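Enoyl-CoA hydratase, EchA12_1 (PDB 3QRE) probably hydrates enoyl-CoA thioesters in fatty acid metabolism, as a member of the crotonase-like enoyl-CoA hydratase/isomerase family. Local coordinates at residues 40-45 with 224-229. Numbering follows the deposited sequence.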
loop_
_atom_site.group_PDB
_atom_site.type_symbol
_atom_site.label_atom_id
_atom_site.label_comp_id
_atom_site.label_asym_id
_atom_site.label_seq_id
_atom_site.Cartn_x
_atom_site.Cartn_y
_atom_site.Cartn_z
ATOM N N VAL A 40 17.964 16.311 19.238
ATOM C CA VAL A 40 17.460 14.943 19.164
ATOM C C VAL A 40 17.542 14.260 20.529
ATOM O O VAL A 40 18.611 14.186 21.115
ATOM C CB VAL A 40 18.236 14.111 18.116
ATOM C CG1 VAL A 40 17.654 12.692 18.026
ATOM C CG2 VAL A 40 18.237 14.815 16.751
ATOM N N ALA A 41 16.406 13.801 21.040
ATOM C CA ALA A 41 16.363 12.916 22.200
ATOM C C ALA A 41 16.579 11.449 21.784
ATOM O O ALA A 41 15.781 10.879 21.028
ATOM C CB ALA A 41 15.018 13.065 22.932
ATOM N N ILE A 42 17.651 10.842 22.288
ATOM C CA ILE A 42 17.950 9.435 22.030
ATOM C C ILE A 42 17.474 8.586 23.206
ATOM O O ILE A 42 17.926 8.761 24.351
ATOM C CB ILE A 42 19.457 9.195 21.772
ATOM C CG1 ILE A 42 19.941 10.097 20.628
ATOM C CG2 ILE A 42 19.727 7.694 21.497
ATOM C CD1 ILE A 42 21.449 10.064 20.396
ATOM N N ILE A 43 16.548 7.678 22.909
ATOM C CA ILE A 43 15.927 6.834 23.902
ATOM C C ILE A 43 16.369 5.410 23.598
ATOM O O ILE A 43 16.182 4.896 22.475
ATOM C CB ILE A 43 14.393 7.004 23.864
ATOM C CG1 ILE A 43 14.040 8.477 24.149
ATOM C CG2 ILE A 43 13.683 6.023 24.814
ATOM C CD1 ILE A 43 12.533 8.757 24.237
ATOM N N THR A 44 16.973 4.782 24.602
ATOM C CA THR A 44 17.634 3.498 24.437
ATOM C C THR A 44 17.091 2.471 25.421
ATOM O O THR A 44 17.209 2.657 26.646
ATOM C CB THR A 44 19.180 3.649 24.593
ATOM O OG1 THR A 44 19.646 4.675 23.702
ATOM C CG2 THR A 44 19.931 2.322 24.299
ATOM N N PHE A 45 16.486 1.401 24.888
ATOM C CA PHE A 45 16.140 0.235 25.716
ATOM C C PHE A 45 17.429 -0.392 26.248
ATOM O O PHE A 45 18.342 -0.717 25.480
ATOM C CB PHE A 45 15.319 -0.814 24.952
ATOM C CG PHE A 45 14.012 -0.297 24.393
ATOM C CD1 PHE A 45 13.099 0.380 25.203
ATOM C CD2 PHE A 45 13.697 -0.502 23.054
ATOM C CE1 PHE A 45 11.905 0.837 24.694
ATOM C CE2 PHE A 45 12.505 -0.042 22.524
ATOM C CZ PHE A 45 11.602 0.629 23.350
ATOM N N ARG A 224 23.156 7.368 10.626
ATOM C CA ARG A 224 22.093 7.598 9.645
ATOM C C ARG A 224 20.750 8.037 10.271
ATOM O O ARG A 224 20.137 9.011 9.814
ATOM C CB ARG A 224 21.910 6.357 8.767
ATOM C CG ARG A 224 20.868 6.512 7.684
ATOM C CD ARG A 224 21.340 7.381 6.492
ATOM N NE ARG A 224 20.211 7.617 5.594
ATOM C CZ ARG A 224 19.586 8.787 5.445
ATOM N NH1 ARG A 224 20.003 9.866 6.105
ATOM N NH2 ARG A 224 18.547 8.884 4.612
ATOM N N ALA A 225 20.309 7.340 11.317
ATOM C CA ALA A 225 19.082 7.725 12.015
ATOM C C ALA A 225 19.209 9.141 12.594
ATOM O O ALA A 225 18.261 9.930 12.520
ATOM C CB ALA A 225 18.722 6.707 13.116
ATOM N N LEU A 226 20.388 9.460 13.148
ATOM C CA LEU A 226 20.652 10.812 13.683
ATOM C C LEU A 226 20.822 11.883 12.617
ATOM O O LEU A 226 20.457 13.030 12.844
ATOM C CB LEU A 226 21.878 10.835 14.601
ATOM C CG LEU A 226 21.742 9.981 15.843
ATOM C CD1 LEU A 226 23.145 9.772 16.456
ATOM C CD2 LEU A 226 20.740 10.592 16.830
ATOM N N GLU A 227 21.414 11.518 11.481
ATOM C CA GLU A 227 21.587 12.444 10.353
ATOM C C GLU A 227 20.192 12.873 9.901
ATOM O O GLU A 227 19.850 14.056 9.917
ATOM C CB GLU A 227 22.346 11.758 9.205
ATOM C CG GLU A 227 22.495 12.586 7.912
ATOM C CD GLU A 227 22.957 11.753 6.689
ATOM O OE1 GLU A 227 22.779 10.517 6.670
ATOM O OE2 GLU A 227 23.497 12.347 5.731
ATOM N N TYR A 228 19.386 11.874 9.554
ATOM C CA TYR A 228 17.994 12.054 9.136
ATOM C C TYR A 228 17.184 12.881 10.130
ATOM O O TYR A 228 16.492 13.812 9.736
ATOM C CB TYR A 228 17.347 10.684 8.875
ATOM C CG TYR A 228 15.939 10.772 8.342
ATOM C CD1 TYR A 228 15.703 11.038 7.007
ATOM C CD2 TYR A 228 14.846 10.603 9.192
ATOM C CE1 TYR A 228 14.419 11.129 6.522
ATOM C CE2 TYR A 228 13.570 10.681 8.724
ATOM C CZ TYR A 228 13.351 10.948 7.389
ATOM O OH TYR A 228 12.059 11.038 6.930
ATOM N N ALA A 229 17.307 12.555 11.418
ATOM C CA ALA A 229 16.599 13.269 12.503
ATOM C C ALA A 229 16.965 14.760 12.654
ATOM O O ALA A 229 16.084 15.606 12.834
ATOM C CB ALA A 229 16.767 12.548 13.817
#
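Val40 and Leu226 bury the most surface here, with Ile42 and Ala229 completing a small, wholly apolar contact between strand 40-45 and helix 221-235. The two methyls of Val40 are divided between two helix residues one turn apart: CG1 meets CD2 of Leu226 at 3.9 Å, while CG2 rests against CB of Ala229 at 4.0 Å. That division follows from the torsion of Val40, with CG1 anti to the backbone N (chi1 -178°) and CG2 anti to the carbonyl carbon. On the helix a single branch does most of the work. The same CD2 of Leu226 also meets Ile42, whose CD1 lies 3.7 Å from it, and the two side chains cross at about a right angle. Chi1 of Ile42 (-55°) sets CG1 beside the backbone N and within 3.9 Å of Leu226 CD2; the extended end then lays CD1 alongside that methyl. The axes of segments 40-45 and 224-229 run roughly antiparallel, at 150°, and come no closer than 10.0 Å; only side chains bridge the gap. Val40 also packs on Val79 of the adjacent strand, whereas helix 56-71 covers Ala41 and Ile43 on the other face of the sheet. Aliphatic contacts at van der Waals distance, with no polar group taking part, imply that this contact rests on packing and hydrophobic burial, where helix 221-235 meets the sheet face turned away from helix 56-71, one strand in from edge strand 31-35.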